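Local coordinates for putative phosphinothricin n-acetyltransferase (Acinetobacter baylyi, PDB 2JLM), which probably transfers the acetyl group of acetyl-CoA to L-methionine sulfoximine and L-methionine sulfone, releasing CoA and the N-acetylated products, at residues A50-T55 with F61-A66; A77-F82 with V120-H125; H110-L115 with Q143-I148. All coordinates share one frame; numbering follows the deposited sequence.

Contact 1. Residues A50-T55 with F61-A66; sequences AAWFAT and FPIIGA
Ile63 drives the methyl end of its longer branch into the angle between the rings of Trp52 and Phe53, and this is where the contact is tight. Its CD1 lies 3.7 Å from Trp52 CZ3 and 3.9 Å from Phe53 CE2. CG1 stands anti to the carbonyl carbon, and the straight second torsion (chi2 180°) carries CD1 outward to reach both rings. The shorter branch adds less: Ile63 CG2 comes to 4.2 Å from Trp52 CH2. The tryptophan and isoleucine side chains come from opposite directions, CD1 meeting the indole obliquely, whereas Phe53 crosses Ile63 at about a right angle. The two aromatic rings also meet each other: Trp52 CE3 sits 3.7 Å above the plane of the Phe53 ring, over its centre, while Phe53 CD1 lies in the indole plane at its edge. Helix 46-58 is thereby laid against strand 63-68, the next element in the chain and an inner strand of the mixed GNAT acetyltransferase sheet. Phe53 reaches on to Ala21 and Ile24 of helix 17-34, while the following strand residue, Ile64, packs on helix 107-121, so successive strand residues face helices on the two sides of the sheet. Toward the end of the helix the fit becomes loose. Thr55 is exposed and meets the second segment through its backbone, with Thr55 O 4.2 Å from Phe61 CD2; that oxygen is hydrogen-bonded to Asn59 ND2. The Thr55 hydroxyl turns back along its own helix, where OG1 makes a weak 3.4 Å hydrogen bond to Ala51 O. The ring of Phe61, partly exposed, meets that of Trp79, and its side chain comes within about 3 Å (nearest atoms) of a bound di(hydroxyethyl)ether, probably a crystallisation additive.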
# COMPACT_ATOMS: atom_id res chain seq x y z
N ALA D 50 -13.21 -12.81 12.14
CA ALA D 50 -11.76 -12.69 11.96
C ALA D 50 -11.38 -12.93 10.50
O ALA D 50 -10.44 -12.32 9.98
CB ALA D 50 -11.02 -13.66 12.87
N ALA D 51 -12.10 -13.83 9.83
CA ALA D 51 -11.91 -14.07 8.41
C ALA D 51 -12.39 -12.85 7.64
O ALA D 51 -11.72 -12.36 6.73
CB ALA D 51 -12.66 -15.31 7.96
N TRP D 52 -13.57 -12.36 8.02
CA TRP D 52 -14.12 -11.13 7.48
C TRP D 52 -13.05 -10.04 7.45
O TRP D 52 -12.82 -9.43 6.41
CB TRP D 52 -15.31 -10.68 8.33
CG TRP D 52 -16.14 -9.55 7.77
CD1 TRP D 52 -17.14 -9.65 6.85
CD2 TRP D 52 -16.05 -8.17 8.13
NE1 TRP D 52 -17.68 -8.40 6.60
CE2 TRP D 52 -17.03 -7.48 7.38
CE3 TRP D 52 -15.24 -7.44 9.01
CZ2 TRP D 52 -17.21 -6.11 7.48
CZ3 TRP D 52 -15.43 -6.07 9.10
CH2 TRP D 52 -16.41 -5.42 8.34
N PHE D 53 -12.38 -9.82 8.57
CA PHE D 53 -11.34 -8.79 8.59
C PHE D 53 -10.21 -9.14 7.63
O PHE D 53 -9.67 -8.26 6.96
CB PHE D 53 -10.82 -8.56 10.01
CG PHE D 53 -11.67 -7.62 10.81
CD1 PHE D 53 -12.64 -8.11 11.67
CD2 PHE D 53 -11.53 -6.25 10.68
CE1 PHE D 53 -13.44 -7.25 12.40
CE2 PHE D 53 -12.32 -5.38 11.41
CZ PHE D 53 -13.28 -5.88 12.27
N ALA D 54 -9.89 -10.42 7.56
CA ALA D 54 -8.79 -10.89 6.71
C ALA D 54 -9.07 -10.58 5.24
O ALA D 54 -8.22 -10.01 4.55
CB ALA D 54 -8.56 -12.38 6.91
N THR D 55 -10.26 -10.95 4.78
CA THR D 55 -10.68 -10.68 3.41
C THR D 55 -10.50 -9.21 3.05
O THR D 55 -9.96 -8.87 1.99
CB THR D 55 -12.14 -11.10 3.19
OG1 THR D 55 -12.25 -12.52 3.33
CG2 THR D 55 -12.63 -10.69 1.79
N PHE D 61 -9.87 -3.58 0.96
CA PHE D 61 -11.23 -3.09 1.10
C PHE D 61 -11.33 -2.19 2.32
O PHE D 61 -10.99 -2.60 3.43
CB PHE D 61 -12.22 -4.25 1.24
CG PHE D 61 -12.37 -5.07 -0.02
CD1 PHE D 61 -12.11 -4.52 -1.27
CD2 PHE D 61 -12.79 -6.38 0.05
CE1 PHE D 61 -12.26 -5.27 -2.42
CE2 PHE D 61 -12.94 -7.14 -1.10
CZ PHE D 61 -12.68 -6.58 -2.33
N PRO D 62 -11.81 -0.95 2.13
CA PRO D 62 -11.86 -0.02 3.26
C PRO D 62 -12.93 -0.42 4.28
O PRO D 62 -13.94 -1.03 3.91
CB PRO D 62 -12.23 1.31 2.60
CG PRO D 62 -12.94 0.93 1.34
CD PRO D 62 -12.37 -0.38 0.89
N ILE D 63 -12.69 -0.11 5.54
CA ILE D 63 -13.74 -0.17 6.55
C ILE D 63 -13.75 1.18 7.26
O ILE D 63 -12.86 1.48 8.05
CB ILE D 63 -13.53 -1.30 7.57
CG1 ILE D 63 -13.06 -2.59 6.88
CG2 ILE D 63 -14.80 -1.58 8.36
CD1 ILE D 63 -12.83 -3.73 7.86
N ILE D 64 -14.75 2.01 6.94
CA ILE D 64 -14.82 3.36 7.47
C ILE D 64 -15.82 3.45 8.61
O ILE D 64 -17.00 3.13 8.45
CB ILE D 64 -15.19 4.37 6.37
CG1 ILE D 64 -14.18 4.31 5.22
CG2 ILE D 64 -15.22 5.78 6.93
CD1 ILE D 64 -14.51 5.27 4.05
N GLY D 65 -15.35 3.86 9.78
CA GLY D 65 -16.20 3.90 10.96
C GLY D 65 -16.53 5.31 11.42
O GLY D 65 -15.87 6.27 11.03
N ALA D 66 -17.57 5.42 12.24
CA ALA D 66 -17.93 6.70 12.84
C ALA D 66 -17.91 6.53 14.35
O ALA D 66 -18.50 5.59 14.88
CB ALA D 66 -19.30 7.16 12.36

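Contact 2. Residues A77-F82 with V120-H125; sequences ASWGSF and VESEVH
The indole of Trp79 meets the second segment in two ways, presenting its rim to Ser122 and one face to Val124. Ser122 OG lies in the ring plane, 3.7 Å from Trp79 CH2 and 3.9 Å from Trp79 CZ2, with Ser122 CB hardly farther away at 4.0 Å from Trp79 CH2. The hydroxyl therefore touches the benzene edge by simple contact; its hydrogen-bond partner is Arg118 O, one turn back in the helix, which Ser122 OG reaches from beside its own backbone N. Val124 comes from another direction: CG2 stands 4.2 Å above the indole plane, offset toward the rim, nearest to Trp79 CZ2. With chi1 at 73°, Trp79 CG lies between the backbone N and the carbonyl carbon, and this sends the six-membered ring out from the strand toward the helix end. Its NE1 is hydrogen-bonded to a bound di(hydroxyethyl)ether. Ala119 touches both Trp79 and Val124, as does Val92 of the adjacent strand, so the apolar side of the contact is closed in. Between its two touching residues the second segment turns tightly: Ser122 is the first residue to leave the helix, Glu123 takes a positive phi of 61°, and Val124 then heads for the sheet. Beyond it, His125 stacks on Trp163 of the second subunit. Trp79 thus packs against the helix-to-strand turn of the beta-alpha-beta crossover formed by strand 91-98, helix 107-121 and strand 126-132, the unit that in GNAT enzymes typically holds acetyl-CoA between its splayed strands and at the start of its helix; the contact lies at the opposite, C-terminal end of that helix.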
# COMPACT_ATOMS: atom_id res chain seq x y z
N ALA D 77 -19.04 1.60 7.38
CA ALA D 77 -19.39 1.32 6.00
C ALA D 77 -18.21 0.62 5.38
O ALA D 77 -17.08 0.77 5.84
CB ALA D 77 -19.70 2.61 5.26
N SER D 78 -18.46 -0.17 4.35
CA SER D 78 -17.40 -0.95 3.75
C SER D 78 -17.85 -1.40 2.36
O SER D 78 -19.01 -1.22 2.00
CB SER D 78 -17.10 -2.15 4.63
OG SER D 78 -15.95 -2.85 4.18
N TRP D 79 -16.93 -1.96 1.59
CA TRP D 79 -17.31 -2.66 0.36
C TRP D 79 -16.52 -3.95 0.17
O TRP D 79 -15.54 -4.19 0.85
CB TRP D 79 -17.23 -1.76 -0.88
CG TRP D 79 -15.84 -1.44 -1.35
CD1 TRP D 79 -14.88 -2.33 -1.73
CD2 TRP D 79 -15.27 -0.14 -1.51
NE1 TRP D 79 -13.75 -1.66 -2.11
CE2 TRP D 79 -13.96 -0.32 -1.98
CE3 TRP D 79 -15.74 1.16 -1.30
CZ2 TRP D 79 -13.11 0.75 -2.24
CZ3 TRP D 79 -14.90 2.22 -1.56
CH2 TRP D 79 -13.59 2.01 -2.02
N GLY D 80 -17.00 -4.78 -0.74
CA GLY D 80 -16.34 -6.01 -1.10
C GLY D 80 -16.63 -6.30 -2.56
O GLY D 80 -17.19 -5.47 -3.28
N SER D 81 -16.26 -7.49 -3.00
CA SER D 81 -16.54 -7.88 -4.37
C SER D 81 -18.05 -7.88 -4.61
O SER D 81 -18.81 -8.29 -3.74
CB SER D 81 -15.95 -9.28 -4.64
OG SER D 81 -15.72 -9.46 -6.03
N PHE D 82 -18.48 -7.40 -5.77
CA PHE D 82 -19.87 -7.56 -6.19
C PHE D 82 -20.10 -8.96 -6.79
O PHE D 82 -20.89 -9.73 -6.28
CB PHE D 82 -20.30 -6.47 -7.17
CG PHE D 82 -21.66 -6.71 -7.80
CD1 PHE D 82 -21.82 -6.71 -9.18
CD2 PHE D 82 -22.79 -6.93 -7.00
CE1 PHE D 82 -23.08 -6.94 -9.76
CE2 PHE D 82 -24.05 -7.16 -7.56
CZ PHE D 82 -24.20 -7.16 -8.95
N VAL D 120 -13.97 6.88 -5.34
CA VAL D 120 -13.40 7.73 -6.38
C VAL D 120 -11.87 7.65 -6.36
O VAL D 120 -11.23 7.60 -7.42
CB VAL D 120 -13.84 9.18 -6.21
CG1 VAL D 120 -13.16 10.08 -7.23
CG2 VAL D 120 -15.34 9.27 -6.33
N GLU D 121 -11.29 7.61 -5.16
CA GLU D 121 -9.84 7.47 -5.03
C GLU D 121 -9.37 6.08 -5.41
O GLU D 121 -8.23 5.90 -5.81
CB GLU D 121 -9.39 7.78 -3.60
CG GLU D 121 -9.67 9.21 -3.15
CD GLU D 121 -9.59 9.38 -1.64
OE1 GLU D 121 -8.84 8.61 -0.99
OE2 GLU D 121 -10.27 10.29 -1.11
N SER D 122 -10.25 5.10 -5.28
CA SER D 122 -9.85 3.71 -5.50
C SER D 122 -10.13 3.24 -6.93
O SER D 122 -10.05 2.05 -7.24
CB SER D 122 -10.52 2.80 -4.47
OG SER D 122 -10.28 3.28 -3.15
N GLU D 123 -10.46 4.21 -7.79
CA GLU D 123 -10.70 3.98 -9.21
C GLU D 123 -11.86 3.02 -9.45
O GLU D 123 -11.87 2.29 -10.44
CB GLU D 123 -9.43 3.48 -9.90
CG GLU D 123 -8.28 4.46 -9.86
CD GLU D 123 -8.57 5.74 -10.64
OE1 GLU D 123 -8.84 6.77 -9.99
OE2 GLU D 123 -8.53 5.70 -11.89
N VAL D 124 -12.81 3.02 -8.52
CA VAL D 124 -14.05 2.28 -8.67
C VAL D 124 -14.87 2.91 -9.79
O VAL D 124 -14.92 4.13 -9.90
CB VAL D 124 -14.89 2.31 -7.37
CG1 VAL D 124 -16.30 1.76 -7.63
CG2 VAL D 124 -14.20 1.50 -6.27
N HIS D 125 -15.51 2.08 -10.61
CA HIS D 125 -16.40 2.61 -11.63
C HIS D 125 -17.85 2.55 -11.19
O HIS D 125 -18.61 3.48 -11.44
CB HIS D 125 -16.24 1.84 -12.94
CG HIS D 125 -17.02 2.42 -14.08
ND1 HIS D 125 -16.89 3.73 -14.48
CD2 HIS D 125 -17.92 1.86 -14.93
CE1 HIS D 125 -17.69 3.96 -15.51
NE2 HIS D 125 -18.33 2.84 -15.80

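Contact 3. Residues H110-L115 with Q143-I148; sequences HLMNEL and QKLGFI
Met112 and Asn113 receive Leu145 between them, one for each of its methyl groups. Met112 comes first: its CB lies 3.4 Å from Leu145 CD1, a tight apolar contact, with Met112 CG next at 3.9 Å from the same methyl. The rest of the methionine curls, its chain bent at both chi2 (-50°) and chi3 (-59°), and this brings CE to 4.0 Å from Phe147 CZ. The two side chains cross at about a right angle there, the methyl CE meeting the ring obliquely near CZ. Asn113 follows on the exposed side. Its amide oxygen leans on the other leucine methyl, OD1 standing 3.1 Å from Leu145 CD2, a closeness that is doubtful. Leu145 and Phe147 flank Gly146, whose positive phi (97°) ends helix 136-144 in a Schellman motif; Gly146 N bonds back to Gln143 O at 2.9 Å. A Gly-Phe pair at this helix end is familiar from GNAT sequences. Phe147 is buried, packed on Tyr169 and Leu171 of strand 162-172 and meeting the ring of His94, while Met112 reaches His94 and Val96 of strand 91-98. Helix 107-121 lies across strands 7-14, 63-68 and 91-98, with the end of helix 136-144 alongside it and Glu114 salt-bridged to Arg11 of the third subunit.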
# COMPACT_ATOMS: atom_id res chain seq x y z
N HIS D 110 -23.58 10.22 6.12
CA HIS D 110 -22.19 10.63 6.35
C HIS D 110 -21.21 9.53 5.95
O HIS D 110 -20.24 9.78 5.23
CB HIS D 110 -21.95 10.96 7.83
CG HIS D 110 -22.68 12.17 8.30
ND1 HIS D 110 -22.55 13.40 7.69
CD2 HIS D 110 -23.53 12.35 9.33
CE1 HIS D 110 -23.30 14.28 8.32
NE2 HIS D 110 -23.91 13.67 9.33
N LEU D 111 -21.44 8.33 6.46
CA LEU D 111 -20.58 7.20 6.13
C LEU D 111 -20.60 6.92 4.63
O LEU D 111 -19.55 6.73 4.01
CB LEU D 111 -20.97 5.97 6.95
CG LEU D 111 -20.56 6.08 8.42
CD1 LEU D 111 -21.33 5.10 9.31
CD2 LEU D 111 -19.04 5.87 8.61
N MET D 112 -21.79 6.91 4.04
CA MET D 112 -21.88 6.71 2.59
C MET D 112 -21.11 7.79 1.83
O MET D 112 -20.38 7.49 0.89
CB MET D 112 -23.34 6.63 2.11
CG MET D 112 -23.98 5.26 2.32
SD MET D 112 -22.96 3.90 1.68
CE MET D 112 -22.86 4.39 -0.03
N ASN D 113 -21.26 9.04 2.25
CA ASN D 113 -20.52 10.11 1.59
C ASN D 113 -19.01 9.88 1.65
O ASN D 113 -18.29 10.10 0.67
CB ASN D 113 -20.87 11.48 2.18
CG ASN D 113 -22.08 12.10 1.50
OD1 ASN D 113 -22.32 11.91 0.31
ND2 ASN D 113 -22.85 12.86 2.27
N GLU D 114 -18.52 9.45 2.80
CA GLU D 114 -17.10 9.21 2.96
C GLU D 114 -16.67 7.98 2.13
O GLU D 114 -15.64 8.00 1.46
CB GLU D 114 -16.76 9.08 4.45
CG GLU D 114 -15.27 9.19 4.80
CD GLU D 114 -14.72 10.62 4.72
OE1 GLU D 114 -15.49 11.57 4.43
OE2 GLU D 114 -13.50 10.80 4.94
N LEU D 115 -17.48 6.93 2.14
CA LEU D 115 -17.20 5.73 1.34
C LEU D 115 -17.14 6.04 -0.15
O LEU D 115 -16.30 5.50 -0.87
CB LEU D 115 -18.25 4.65 1.58
CG LEU D 115 -17.81 3.26 1.13
CD1 LEU D 115 -16.62 2.82 1.97
CD2 LEU D 115 -18.95 2.28 1.24
N GLN D 143 -30.94 7.03 -3.23
CA GLN D 143 -31.35 7.98 -4.25
C GLN D 143 -30.77 9.37 -4.00
O GLN D 143 -30.31 10.05 -4.93
CB GLN D 143 -32.86 8.00 -4.38
CG GLN D 143 -33.37 6.71 -5.00
CD GLN D 143 -34.87 6.54 -4.93
OE1 GLN D 143 -35.58 7.32 -4.29
NE2 GLN D 143 -35.36 5.48 -5.58
N LYS D 144 -30.77 9.79 -2.74
CA LYS D 144 -30.29 11.14 -2.46
C LYS D 144 -28.79 11.26 -2.72
O LYS D 144 -28.28 12.35 -2.94
CB LYS D 144 -30.67 11.60 -1.04
CG LYS D 144 -32.16 11.97 -0.93
CD LYS D 144 -32.46 12.88 0.26
N LEU D 145 -28.09 10.13 -2.70
CA LEU D 145 -26.67 10.13 -3.00
C LEU D 145 -26.41 9.92 -4.49
O LEU D 145 -25.27 9.86 -4.93
CB LEU D 145 -25.97 9.04 -2.20
CG LEU D 145 -25.90 9.30 -0.69
CD1 LEU D 145 -25.63 8.01 0.07
CD2 LEU D 145 -24.84 10.33 -0.37
N GLY D 146 -27.49 9.77 -5.27
CA GLY D 146 -27.35 9.68 -6.71
C GLY D 146 -27.34 8.26 -7.25
O GLY D 146 -27.10 8.04 -8.43
N PHE D 147 -27.60 7.28 -6.39
CA PHE D 147 -27.77 5.91 -6.88
C PHE D 147 -29.02 5.83 -7.72
O PHE D 147 -29.98 6.56 -7.48
CB PHE D 147 -27.87 4.90 -5.75
CG PHE D 147 -26.56 4.62 -5.07
CD1 PHE D 147 -25.91 3.41 -5.24
CD2 PHE D 147 -25.98 5.58 -4.24
CE1 PHE D 147 -24.72 3.16 -4.59
CE2 PHE D 147 -24.80 5.33 -3.60
CZ PHE D 147 -24.16 4.12 -3.77
N ILE D 148 -29.00 4.93 -8.68
CA ILE D 148 -30.13 4.69 -9.54
C ILE D 148 -30.57 3.24 -9.40
O ILE D 148 -29.74 2.34 -9.26
CB ILE D 148 -29.77 4.98 -11.01
CG1 ILE D 148 -29.24 6.41 -11.14
CG2 ILE D 148 -30.97 4.81 -11.89

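Contact 1 comes first along the chain and closes the short turn that leads from helix 46-58 into strand 63-68. Strand 73-81 follows and runs antiparallel beside that strand, with the backbone bond between Ile64 O and Ala77 N linking contact 1 to contact 2. Contact 2 closes a much longer excursion, through strand 91-98 and helix 107-121. Contact 3 opens on that helix before contact 2 has closed and ends past strand 126-132 and helix 136-144, so contacts 2 and 3 cross. Leu115, on the helix that carries contact 3, touches Ile64 and Trp79 of the segments of contacts 1 and 2. Together they tie the early helical layer, the middle of the sheet and both later helices.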